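Local coordinates for protein beta-L-arabinobiosidase (Bacteroides thetaiotaomicron, PDB 5MQR) that probably hydrolyses glycosidic bonds in complex plant pectin as a multidomain enzyme of gut bacteria, with an N-terminal beta-propeller among its domains, at residues Leu92-Thr105 with Ala142-Gly154. Sequence-based numbering, arbitrary orientation.
Sequences LADPSDEHVPPSQT and AKDLIAIMHQRVG. With EDO (1,2-ethanediol), chain H.
The His99 ring meets Ile148 obliquely, CD2 lying 4.0 Å from Ile148 CG2, while Glu98 CG sits over one face near the rim. The His150 ring lays CE1 over the centre of the Arg152 guanidinium, 3.5 Å above its plane; an ethanediol, probably from the crystallisation liquor, lies at the edge of both groups, and His150 NE2 donates to its O1. ND1 of that ring is held by Glu248.

Ser103 OG makes two bonds. Anti to the backbone N (chi1 -172°), the hydroxyl accepts a nearly straight bond from Met149 N (3.0 Å, 172°) and donates to Asp94 OD1, reaching it from above the carboxylate plane. An alanine here would remove both links, and is likely to leave the amide of Met149 and the Asp94 carboxylate each without this mate. A water bridges the carbonyl oxygens of Ser103 and Ala147.

Beyond it, Ile148 sends CD1 to within 3.6 Å of Pro101 N, and Pro101 CB packs 3.8 Å from Ile146 CB; the cis peptide bond joining Pro101 to Pro102 turns the chain there, and Pro102 CB meets Ile146 CG2. At the other end Gln151 NE2 donates a bent hydrogen bond to Thr105 OG1 (3.2 Å, 139°), which lies out of the amide plane, as the bent selenomethionine chain of Met149 crosses Thr105 at about a right angle, SE 3.2 Å from Thr105 OG1. Gln151 OE1 turns to Asn168 N.

The contact joins two four-stranded antiparallel sheets of the propeller: the ends of strands 86-94 and 104-110 and their connecting loop pack against the start of 148-157, an edge strand of the following sheet, and the residues leading into it, with Met149 also touching Phe123 of strand 120-123 and Tyr169 of strand 163-170.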
loop_
_atom_site.group_PDB
_atom_site.type_symbol
_atom_site.label_atom_id
_atom_site.label_comp_id
_atom_site.label_asym_id
_atom_site.label_seq_id
_atom_site.Cartn_x
_atom_site.Cartn_y
_atom_site.Cartn_z
ATOM N N LEU A 92 20.319 24.375 -20.478
ATOM C CA LEU A 92 21.361 25.227 -20.981
ATOM C C LEU A 92 22.636 24.487 -21.257
ATOM O O LEU A 92 22.877 23.427 -20.723
ATOM C CB LEU A 92 21.599 26.427 -20.092
ATOM C CG LEU A 92 22.106 26.250 -18.689
ATOM C CD1 LEU A 92 23.633 26.272 -18.608
ATOM C CD2 LEU A 92 21.481 27.399 -17.861
ATOM N N ALA A 93 23.434 25.068 -22.138
ATOM C CA ALA A 93 24.571 24.375 -22.676
ATOM C C ALA A 93 25.672 25.338 -23.066
ATOM O O ALA A 93 25.417 26.448 -23.533
ATOM C CB ALA A 93 24.143 23.525 -23.882
ATOM N N ASP A 94 26.899 24.874 -22.864
ATOM C CA ASP A 94 28.100 25.481 -23.401
ATOM C C ASP A 94 28.853 24.337 -24.125
ATOM O O ASP A 94 28.611 23.137 -23.852
ATOM C CB ASP A 94 28.986 26.036 -22.279
ATOM C CG ASP A 94 28.372 27.263 -21.524
ATOM O OD1 ASP A 94 27.162 27.304 -21.226
ATOM O OD2 ASP A 94 29.148 28.174 -21.174
ATOM N N PRO A 95 29.770 24.685 -25.045
ATOM C CA PRO A 95 30.472 23.621 -25.760
ATOM C C PRO A 95 31.234 22.638 -24.885
ATOM O O PRO A 95 31.290 21.458 -25.237
ATOM C CB PRO A 95 31.421 24.389 -26.684
ATOM C CG PRO A 95 30.618 25.600 -27.020
ATOM C CD PRO A 95 29.982 25.985 -25.703
ATOM N N SER A 96 31.774 23.078 -23.751
ATOM C CA SER A 96 32.477 22.120 -22.899
ATOM C C SER A 96 32.622 22.454 -21.423
ATOM O O SER A 96 32.699 21.536 -20.609
ATOM C CB SER A 96 33.878 21.868 -23.474
ATOM O OG SER A 96 34.586 23.088 -23.550
ATOM N N ASP A 97 32.708 23.738 -21.086
ATOM C CA ASP A 97 33.079 24.175 -19.744
ATOM C C ASP A 97 32.051 25.173 -19.194
ATOM O O ASP A 97 31.581 26.070 -19.907
ATOM C CB ASP A 97 34.457 24.816 -19.796
ATOM C CG ASP A 97 35.557 23.818 -20.148
ATOM O OD1 ASP A 97 35.793 23.536 -21.341
ATOM O OD2 ASP A 97 36.204 23.301 -19.225
ATOM N N GLU A 98 31.696 24.995 -17.931
ATOM C CA GLU A 98 30.818 25.928 -17.217
ATOM C C GLU A 98 31.454 27.300 -17.200
ATOM O O GLU A 98 32.665 27.438 -16.932
ATOM C CB GLU A 98 30.550 25.464 -15.770
ATOM C CG GLU A 98 29.456 26.248 -15.043
ATOM C CD GLU A 98 29.031 25.613 -13.720
ATOM O OE1 GLU A 98 28.349 24.572 -13.736
ATOM O OE2 GLU A 98 29.402 26.159 -12.660
ATOM N N HIS A 99 30.638 28.292 -17.568
ATOM C CA HIS A 99 31.038 29.699 -17.622
ATOM C C HIS A 99 32.112 30.009 -18.666
ATOM O O HIS A 99 32.768 31.072 -18.598
ATOM C CB HIS A 99 31.488 30.196 -16.233
ATOM C CG HIS A 99 30.454 30.011 -15.158
ATOM N ND1 HIS A 99 30.768 30.013 -13.816
ATOM C CD2 HIS A 99 29.112 29.827 -15.231
ATOM C CE1 HIS A 99 29.666 29.839 -13.109
ATOM N NE2 HIS A 99 28.649 29.720 -13.945
ATOM N N VAL A 100 32.283 29.108 -19.634
ATOM C CA VAL A 100 33.159 29.362 -20.767
ATOM C C VAL A 100 32.257 29.460 -21.986
ATOM O O VAL A 100 31.621 28.466 -22.364
ATOM C CB VAL A 100 34.253 28.282 -20.945
ATOM C CG1 VAL A 100 35.120 28.581 -22.177
ATOM C CG2 VAL A 100 35.111 28.206 -19.681
ATOM N N PRO A 101 32.187 30.655 -22.598
ATOM C CA PRO A 101 31.287 30.853 -23.736
ATOM C C PRO A 101 31.722 30.059 -24.975
ATOM O O PRO A 101 32.862 29.606 -25.015
ATOM C CB PRO A 101 31.374 32.352 -24.000
ATOM C CG PRO A 101 32.700 32.772 -23.451
ATOM C CD PRO A 101 33.038 31.830 -22.338
ATOM N N PRO A 102 30.851 29.869 -25.966
ATOM C CA PRO A 102 29.476 30.383 -25.970
ATOM C C PRO A 102 28.507 29.578 -25.106
ATOM O O PRO A 102 28.876 28.578 -24.501
ATOM C CB PRO A 102 29.082 30.353 -27.467
ATOM C CG PRO A 102 29.969 29.317 -28.079
ATOM C CD PRO A 102 31.250 29.338 -27.287
ATOM N N SER A 103 27.275 30.059 -25.037
ATOM C CA SER A 103 26.300 29.559 -24.095
ATOM C C SER A 103 24.929 29.872 -24.648
ATOM O O SER A 103 24.705 30.980 -25.169
ATOM C CB SER A 103 26.501 30.253 -22.738
ATOM O OG SER A 103 25.707 29.678 -21.711
ATOM N N GLN A 104 24.013 28.917 -24.528
ATOM C CA GLN A 104 22.667 29.080 -25.051
ATOM C C GLN A 104 21.709 28.178 -24.325
ATOM O O GLN A 104 22.144 27.343 -23.530
ATOM C CB GLN A 104 22.628 28.750 -26.536
ATOM C CG GLN A 104 22.953 27.308 -26.846
ATOM C CD GLN A 104 23.364 27.084 -28.287
ATOM O OE1 GLN A 104 23.666 28.018 -29.029
ATOM N NE2 GLN A 104 23.376 25.819 -28.690
ATOM N N THR A 105 20.418 28.341 -24.620
ATOM C CA THR A 105 19.356 27.555 -24.012
ATOM C C THR A 105 18.592 26.771 -25.083
ATOM O O THR A 105 18.222 27.327 -26.110
ATOM C CB THR A 105 18.409 28.492 -23.236
ATOM O OG1 THR A 105 19.165 29.153 -22.215
ATOM C CG2 THR A 105 17.190 27.724 -22.605
ATOM N N ALA A 142 35.573 43.573 -22.163
ATOM C CA ALA A 142 34.947 42.623 -23.061
ATOM C C ALA A 142 35.414 42.952 -24.450
ATOM O O ALA A 142 35.374 44.110 -24.859
ATOM C CB ALA A 142 33.436 42.722 -22.991
ATOM N N LYS A 143 35.887 41.943 -25.165
ATOM C CA LYS A 143 36.076 42.088 -26.598
ATOM C C LYS A 143 35.693 40.796 -27.298
ATOM O O LYS A 143 36.216 39.734 -26.959
ATOM C CB LYS A 143 37.512 42.506 -26.948
ATOM C CG LYS A 143 37.692 42.689 -28.454
ATOM C CD LYS A 143 38.477 43.929 -28.842
ATOM C CE LYS A 143 38.059 44.398 -30.230
ATOM N NZ LYS A 143 39.109 45.258 -30.844
ATOM N N ASP A 144 34.777 40.906 -28.267
ATOM C CA ASP A 144 34.238 39.752 -29.015
ATOM C C ASP A 144 33.799 38.608 -28.080
ATOM O O ASP A 144 34.038 37.432 -28.359
ATOM C CB ASP A 144 35.274 39.253 -30.041
ATOM C CG ASP A 144 35.671 40.329 -31.050
ATOM O OD1 ASP A 144 34.764 41.025 -31.576
ATOM O OD2 ASP A 144 36.887 40.459 -31.317
ATOM N N LEU A 145 33.173 38.994 -26.970
ATOM C CA LEU A 145 32.778 38.090 -25.906
ATOM C C LEU A 145 31.285 37.730 -25.975
ATOM O O LEU A 145 30.418 38.603 -26.100
ATOM C CB LEU A 145 33.089 38.727 -24.544
ATOM C CG LEU A 145 32.843 37.876 -23.303
ATOM C CD1 LEU A 145 33.798 36.686 -23.290
ATOM C CD2 LEU A 145 32.973 38.725 -22.045
ATOM N N ILE A 146 31.009 36.433 -25.864
ATOM C CA ILE A 146 29.665 35.907 -25.826
ATOM C C ILE A 146 29.243 35.760 -24.350
ATOM O O ILE A 146 30.042 35.359 -23.501
ATOM C CB ILE A 146 29.614 34.539 -26.557
ATOM C CG1 ILE A 146 29.963 34.694 -28.059
ATOM C CG2 ILE A 146 28.278 33.819 -26.333
ATOM C CD1 ILE A 146 29.060 35.625 -28.855
ATOM N N ALA A 147 27.984 36.074 -24.058
ATOM C CA ALA A 147 27.460 35.985 -22.693
ATOM C C ALA A 147 27.299 34.547 -22.233
ATOM O O ALA A 147 27.316 33.617 -23.042
ATOM C CB ALA A 147 26.119 36.701 -22.600
ATOM N N ILE A 148 27.119 34.392 -20.927
ATOM C CA ILE A 148 26.804 33.126 -20.303
ATOM C C ILE A 148 25.341 33.169 -19.898
ATOM O O ILE A 148 24.886 34.145 -19.318
ATOM C CB ILE A 148 27.678 32.860 -19.053
ATOM C CG1 ILE A 148 29.176 32.873 -19.414
ATOM C CG2 ILE A 148 27.297 31.543 -18.369
ATOM C CD1 ILE A 148 29.626 31.822 -20.413
HETATM N N MSE A 149 24.620 32.087 -20.194
HETATM C CA MSE A 149 23.218 31.941 -19.821
HETATM C C MSE A 149 23.159 31.234 -18.504
HETATM O O MSE A 149 23.995 30.382 -18.200
HETATM C CB MSE A 149 22.356 31.213 -20.882
HETATM C CG MSE A 149 22.346 32.025 -22.176
HETATM SE SE MSE A 149 20.744 31.716 -23.270
HETATM C CE MSE A 149 19.487 32.811 -22.194
ATOM N N HIS A 150 22.165 31.623 -17.708
ATOM C CA HIS A 150 21.913 31.038 -16.409
ATOM C C HIS A 150 20.511 31.432 -15.957
ATOM O O HIS A 150 20.224 32.626 -15.872
ATOM C CB HIS A 150 22.920 31.535 -15.375
ATOM C CG HIS A 150 22.829 30.792 -14.082
ATOM N ND1 HIS A 150 22.049 31.221 -13.029
ATOM C CD2 HIS A 150 23.356 29.604 -13.702
ATOM C CE1 HIS A 150 22.137 30.350 -12.040
ATOM N NE2 HIS A 150 22.933 29.365 -12.421
ATOM N N GLN A 151 19.671 30.434 -15.712
ATOM C CA GLN A 151 18.264 30.585 -15.299
ATOM C C GLN A 151 17.986 29.627 -14.183
ATOM O O GLN A 151 18.390 28.468 -14.295
ATOM C CB GLN A 151 17.292 30.015 -16.355
ATOM C CG GLN A 151 17.188 30.722 -17.622
ATOM C CD GLN A 151 18.221 30.323 -18.629
ATOM O OE1 GLN A 151 19.080 31.111 -18.931
ATOM N NE2 GLN A 151 18.119 29.122 -19.179
ATOM N N ARG A 152 17.199 30.038 -13.199
ATOM C CA ARG A 152 16.637 29.095 -12.212
ATOM C C ARG A 152 15.161 28.826 -12.458
ATOM O O ARG A 152 14.561 28.027 -11.722
ATOM C CB ARG A 152 16.820 29.639 -10.798
ATOM C CG ARG A 152 18.253 29.944 -10.414
ATOM C CD ARG A 152 19.061 28.668 -10.309
ATOM N NE ARG A 152 20.169 28.843 -9.379
ATOM C CZ ARG A 152 21.285 28.106 -9.352
ATOM N NH1 ARG A 152 21.462 27.059 -10.181
ATOM N NH2 ARG A 152 22.231 28.405 -8.447
ATOM N N VAL A 153 14.587 29.530 -13.450
ATOM C CA VAL A 153 13.184 29.420 -13.833
ATOM C C VAL A 153 13.120 29.597 -15.340
ATOM O O VAL A 153 13.767 30.488 -15.884
ATOM C CB VAL A 153 12.256 30.471 -13.133
ATOM C CG1 VAL A 153 12.727 31.910 -13.320
ATOM C CG2 VAL A 153 10.808 30.335 -13.619
ATOM N N GLY A 154 12.330 28.736 -15.984
ATOM C CA GLY A 154 12.272 28.608 -17.425
ATOM C C GLY A 154 10.946 28.832 -18.129
ATOM O O GLY A 154 10.960 29.089 -19.330
HETATM C C1 EDO H . 25.243 28.287 -10.075
HETATM O O1 EDO H . 24.713 27.322 -11.014
HETATM C C2 EDO H . 25.672 27.636 -8.751
HETATM O O2 EDO H . 25.490 28.481 -7.612
HETATM O O HOH W 1 25.264 33.775 -24.799
#